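Local coordinates for chitinase (Paenibacillus sp. FPU-7, PDB 5GZT), which probably hydrolyses chitin and chitodextrins at internal beta-1,4 linkages between N-acetylglucosamine units, at residues A942-A946 with P947-N951; E1094-K1097 with Y1098-E1101. All coordinates share one frame; numbering follows the deposited sequence.

Contact 1: A942-A946 with P947-N951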
loop_
_atom_site.group_PDB
_atom_site.type_symbol
_atom_site.label_atom_id
_atom_site.label_comp_id
_atom_site.label_asym_id
_atom_site.label_seq_id
_atom_site.Cartn_x
_atom_site.Cartn_y
_atom_site.Cartn_z
ATOM N N ALA B 942 -28.496 -31.990 10.523
ATOM C CA ALA B 942 -28.292 -30.577 10.872
ATOM C C ALA B 942 -26.846 -30.377 11.058
ATOM O O ALA B 942 -26.211 -31.213 11.661
ATOM C CB ALA B 942 -28.962 -30.221 12.153
ATOM N N SER B 943 -26.318 -29.250 10.575
ATOM C CA SER B 943 -24.897 -28.962 10.549
ATOM C C SER B 943 -24.605 -27.522 10.991
ATOM O O SER B 943 -25.498 -26.655 11.048
ATOM C CB SER B 943 -24.326 -29.261 9.153
ATOM O OG SER B 943 -24.918 -28.434 8.152
ATOM N N ALA B 944 -23.359 -27.272 11.372
ATOM C CA ALA B 944 -22.960 -26.034 12.014
ATOM C C ALA B 944 -22.123 -25.138 11.073
ATOM O O ALA B 944 -21.597 -25.575 10.021
ATOM C CB ALA B 944 -22.244 -26.300 13.342
ATOM N N ALA B 945 -21.998 -23.902 11.505
ATOM C CA ALA B 945 -21.391 -22.799 10.717
ATOM C C ALA B 945 -19.895 -22.662 10.867
ATOM O O ALA B 945 -19.243 -22.192 9.949
ATOM C CB ALA B 945 -22.070 -21.481 11.083
ATOM N N ALA B 946 -19.337 -23.058 12.014
ATOM C CA ALA B 946 -17.968 -22.720 12.322
ATOM C C ALA B 946 -16.925 -23.447 11.496
ATOM O O ALA B 946 -17.109 -24.631 11.093
ATOM C CB ALA B 946 -17.687 -22.926 13.801
ATOM N N PRO B 947 -15.763 -22.772 11.282
ATOM C CA PRO B 947 -14.779 -23.513 10.509
ATOM C C PRO B 947 -14.386 -24.818 11.215
ATOM O O PRO B 947 -14.012 -25.755 10.559
ATOM C CB PRO B 947 -13.573 -22.546 10.380
ATOM C CG PRO B 947 -14.222 -21.172 10.532
ATOM C CD PRO B 947 -15.486 -21.339 11.359
ATOM N N ILE B 948 -14.454 -24.889 12.522
ATOM C CA ILE B 948 -14.069 -26.132 13.198
ATOM C C ILE B 948 -15.014 -27.289 12.833
ATOM O O ILE B 948 -14.558 -28.429 12.558
ATOM C CB ILE B 948 -13.934 -25.961 14.721
ATOM C CG1 ILE B 948 -13.256 -27.204 15.304
ATOM C CG2 ILE B 948 -15.224 -25.619 15.389
ATOM C CD1 ILE B 948 -12.890 -27.101 16.761
ATOM N N TYR B 949 -16.272 -26.952 12.702
ATOM C CA TYR B 949 -17.316 -27.932 12.212
ATOM C C TYR B 949 -16.962 -28.426 10.840
ATOM O O TYR B 949 -16.845 -29.654 10.592
ATOM C CB TYR B 949 -18.765 -27.376 12.255
ATOM C CG TYR B 949 -19.718 -28.463 11.841
ATOM C CD1 TYR B 949 -20.233 -29.391 12.792
ATOM C CD2 TYR B 949 -20.062 -28.637 10.549
ATOM C CE1 TYR B 949 -21.098 -30.435 12.403
ATOM C CE2 TYR B 949 -20.918 -29.707 10.125
ATOM C CZ TYR B 949 -21.416 -30.603 11.063
ATOM O OH TYR B 949 -22.257 -31.602 10.677
ATOM N N ILE B 950 -16.660 -27.490 9.958
ATOM C CA ILE B 950 -16.326 -27.833 8.578
ATOM C C ILE B 950 -15.090 -28.777 8.465
ATOM O O ILE B 950 -14.974 -29.710 7.623
ATOM C CB ILE B 950 -16.180 -26.503 7.788
ATOM C CG1 ILE B 950 -17.546 -25.841 7.601
ATOM C CG2 ILE B 950 -15.613 -26.778 6.415
ATOM C CD1 ILE B 950 -17.497 -24.444 7.052
ATOM N N ASN B 951 -14.170 -28.568 9.390
ATOM C CA ASN B 951 -12.969 -29.325 9.427
ATOM C C ASN B 951 -13.130 -30.648 10.141
ATOM O O ASN B 951 -12.224 -31.469 10.068
ATOM C CB ASN B 951 -11.927 -28.515 10.193
ATOM C CG ASN B 951 -10.544 -28.942 9.857
ATOM O OD1 ASN B 951 -10.111 -28.756 8.744
ATOM N ND2 ASN B 951 -9.853 -29.550 10.815
#
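This is a local strand-to-helix turn, in which the ring of Tyr-949 folds back on Ser-943 and Ala-944. It lies in the second family 18 barrel of the chain. Strand 938-943 runs out here, and three alanines lead into the short helix 947-952. The ring lies against the backbone that leaves the strand. Ala-944 N sits over the ring centre, 3.5 Å above its plane. The methyl of Ala-944 covers the root of the same ring, with CB 3.6 Å from Tyr-949 CG. Further out, Ser-943 CB meets Tyr-949 OH at 3.5 Å. With CG of Tyr-949 anti to its own N (chi1 -176°), the ring is carried back from the first turn of the helix onto the strand end. The hydroxyl of Ser-943 turns to another tyrosine: its OG bonds to Tyr-1005 OH, and so does Ala-944 O. Helix 998-1007, which carries Tyr-1005, also packs on Tyr-949 and Ile-950.

Ala-946 is the N-cap residue. Its O accepts Ile-950 N at 3.1 Å, with an N-H...O angle of 165°. The donor approaches nearly in line with the carbonyl. Pro-947 follows in the first turn, where its lack of an N-H costs no helix bond. On the more open side, the methyl of Ala-946 touches Ile-948 CG2 at 4.0 Å.

The DxxDxDxE signature of the family runs along the neighbouring strand 889-893 and just past its end. Ala-942 N makes a weak hydrogen bond to OD1 of Asp-893, the last aspartate of the motif. The contact is thus a helix start just past the C-terminal end of the fifth barrel strand, the end of a TIM barrel where the active site of family 18 chitinases lies.

Contact 2: E1094-K1097 with Y1098-E1101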
loop_
_atom_site.group_PDB
_atom_site.type_symbol
_atom_site.label_atom_id
_atom_site.label_comp_id
_atom_site.label_asym_id
_atom_site.label_seq_id
_atom_site.Cartn_x
_atom_site.Cartn_y
_atom_site.Cartn_z
ATOM N N GLU B 1094 -38.533 -9.496 7.738
ATOM C CA GLU B 1094 -37.780 -8.965 6.635
ATOM C C GLU B 1094 -36.535 -9.831 6.413
ATOM O O GLU B 1094 -36.165 -10.167 5.273
ATOM C CB GLU B 1094 -37.326 -7.492 6.923
ATOM C CG GLU B 1094 -37.316 -6.666 5.630
ATOM C CD GLU B 1094 -36.687 -5.278 5.721
ATOM O OE1 GLU B 1094 -36.498 -4.763 6.843
ATOM O OE2 GLU B 1094 -36.284 -4.745 4.648
ATOM N N SER B 1095 -35.805 -10.118 7.471
ATOM C CA SER B 1095 -34.602 -10.913 7.289
ATOM C C SER B 1095 -34.944 -12.330 6.786
ATOM O O SER B 1095 -34.214 -12.870 5.974
ATOM C CB SER B 1095 -33.736 -10.961 8.509
ATOM O OG SER B 1095 -34.350 -11.676 9.561
ATOM N N LEU B 1096 -36.091 -12.879 7.174
ATOM C CA LEU B 1096 -36.438 -14.230 6.728
ATOM C C LEU B 1096 -36.853 -14.219 5.279
ATOM O O LEU B 1096 -36.556 -15.154 4.535
ATOM C CB LEU B 1096 -37.536 -14.859 7.598
ATOM C CG LEU B 1096 -37.018 -15.128 8.990
ATOM C CD1 LEU B 1096 -38.189 -15.450 9.928
ATOM C CD2 LEU B 1096 -36.062 -16.287 9.038
ATOM N N LYS B 1097 -37.480 -13.126 4.839
ATOM C CA LYS B 1097 -37.739 -12.943 3.418
ATOM C C LYS B 1097 -36.457 -12.982 2.669
ATOM O O LYS B 1097 -36.375 -13.675 1.610
ATOM C CB LYS B 1097 -38.461 -11.649 3.118
ATOM C CG LYS B 1097 -38.592 -11.330 1.648
ATOM C CD LYS B 1097 -39.610 -10.230 1.430
ATOM C CE LYS B 1097 -38.998 -8.994 0.845
ATOM N NZ LYS B 1097 -38.179 -8.303 1.877
ATOM N N TYR B 1098 -35.457 -12.242 3.131
ATOM C CA TYR B 1098 -34.208 -12.235 2.397
ATOM C C TYR B 1098 -33.471 -13.648 2.415
ATOM O O TYR B 1098 -32.745 -13.938 1.497
ATOM C CB TYR B 1098 -33.294 -11.167 2.934
ATOM C CG TYR B 1098 -33.599 -9.758 2.386
ATOM C CD1 TYR B 1098 -33.082 -9.355 1.204
ATOM C CD2 TYR B 1098 -34.336 -8.842 3.117
ATOM C CE1 TYR B 1098 -33.352 -8.081 0.699
ATOM C CE2 TYR B 1098 -34.650 -7.565 2.628
ATOM C CZ TYR B 1098 -34.120 -7.184 1.431
ATOM O OH TYR B 1098 -34.334 -5.959 0.925
ATOM N N LYS B 1099 -33.591 -14.413 3.515
ATOM C CA LYS B 1099 -33.038 -15.820 3.594
ATOM C C LYS B 1099 -33.694 -16.674 2.544
ATOM O O LYS B 1099 -33.022 -17.408 1.841
ATOM C CB LYS B 1099 -33.252 -16.399 4.972
ATOM C CG LYS B 1099 -32.242 -15.759 5.935
ATOM C CD LYS B 1099 -32.280 -16.324 7.341
ATOM C CE LYS B 1099 -31.104 -15.718 8.112
ATOM N NZ LYS B 1099 -30.982 -16.238 9.491
ATOM N N ALA B 1100 -34.988 -16.499 2.402
ATOM C CA ALA B 1100 -35.777 -17.213 1.458
ATOM C C ALA B 1100 -35.453 -16.841 -0.010
ATOM O O ALA B 1100 -35.337 -17.697 -0.920
ATOM C CB ALA B 1100 -37.232 -17.001 1.744
ATOM N N GLU B 1101 -35.223 -15.541 -0.207
ATOM C CA GLU B 1101 -34.781 -15.030 -1.462
ATOM C C GLU B 1101 -33.405 -15.541 -1.818
ATOM O O GLU B 1101 -33.202 -15.896 -2.949
ATOM C CB GLU B 1101 -34.763 -13.484 -1.431
ATOM C CG GLU B 1101 -34.333 -12.875 -2.761
ATOM C CD GLU B 1101 -34.537 -11.365 -2.779
ATOM O OE1 GLU B 1101 -35.269 -10.866 -3.623
ATOM O OE2 GLU B 1101 -33.984 -10.736 -1.924
HETATM O O HOH W 1 -34.038 -3.905 3.095
#
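Glu-1094 opens the segment and runs alongside Tyr-1098, one turn further on in helix 1093-1106. Both side chains point the same way. The carboxylate meets the ring at its edge, in plane, with OE2 3.8 Å from Tyr-1098 CE2. The two flat groups are turned 51° apart. A water joins their ends: it donates to Glu-1094 OE2 at 2.9 Å and lies 3.0 Å from Tyr-1098 OH. The other oxygen, OE1, forms a salt bridge with Arg-1066. Glu-1094 O takes the N-H of Tyr-1098 at 3.1 Å and also lies near the ring plane, at the CD2 edge. The ring comes back to this carbonyl because CG is anti to the carbonyl carbon of Tyr-1098 (chi1 -82°).

Ser-1095 O accepts Lys-1099 N, while its OG bonds to Asp-1091 OD1. Leu-1096 faces helix 1123-1133. Its CD2 also touches the aliphatic part of Lys-1099, 4.1 Å from CD. That lysine is extended and buried. Its NZ is held by a salt bridge to Asp-1091 and by bonds to Ala-984 O and Gly-1018 O.

Lys-1097 bends in its outer half and comes obliquely to the tyrosine, with NZ 3.7 Å from CE2. Its O accepts Glu-1101 N at 2.8 Å. The opposite charges of Lys-1097 NZ and Glu-1101 OE2 stay 6.2 Å apart.

Putting a leucine at Tyr-1098 would remove the hydroxyl and would probably leave the bridging water held less firmly beside Glu-1094. Glu-1094 is held by Arg-1066 at OE1 and by the water at OE2. With Lys-1097 and Arg-1066 nearby, its carboxylate is likely to stay ionised.

Overall arrangement
Both contacts belong to the second family 18 barrel, with centres about 22 Å apart and nearest atoms about 10 Å apart. They share no strand or helix. Contact 1 joins the fifth barrel strand to the short helix after it. Contact 2 lies wholly within helix 1093-1106, which precedes the eighth strand. Each is partly buried. In contact 1 the inner part is the strand end and the tyrosine ring that the helix lays on it, and the outer part is the helix start. Its chemistry is mostly apolar, with methyls and backbone against a ring. Contact 2 has a buried lysine and leucine on one side, and charged groups with a water round a partly exposed tyrosine on another.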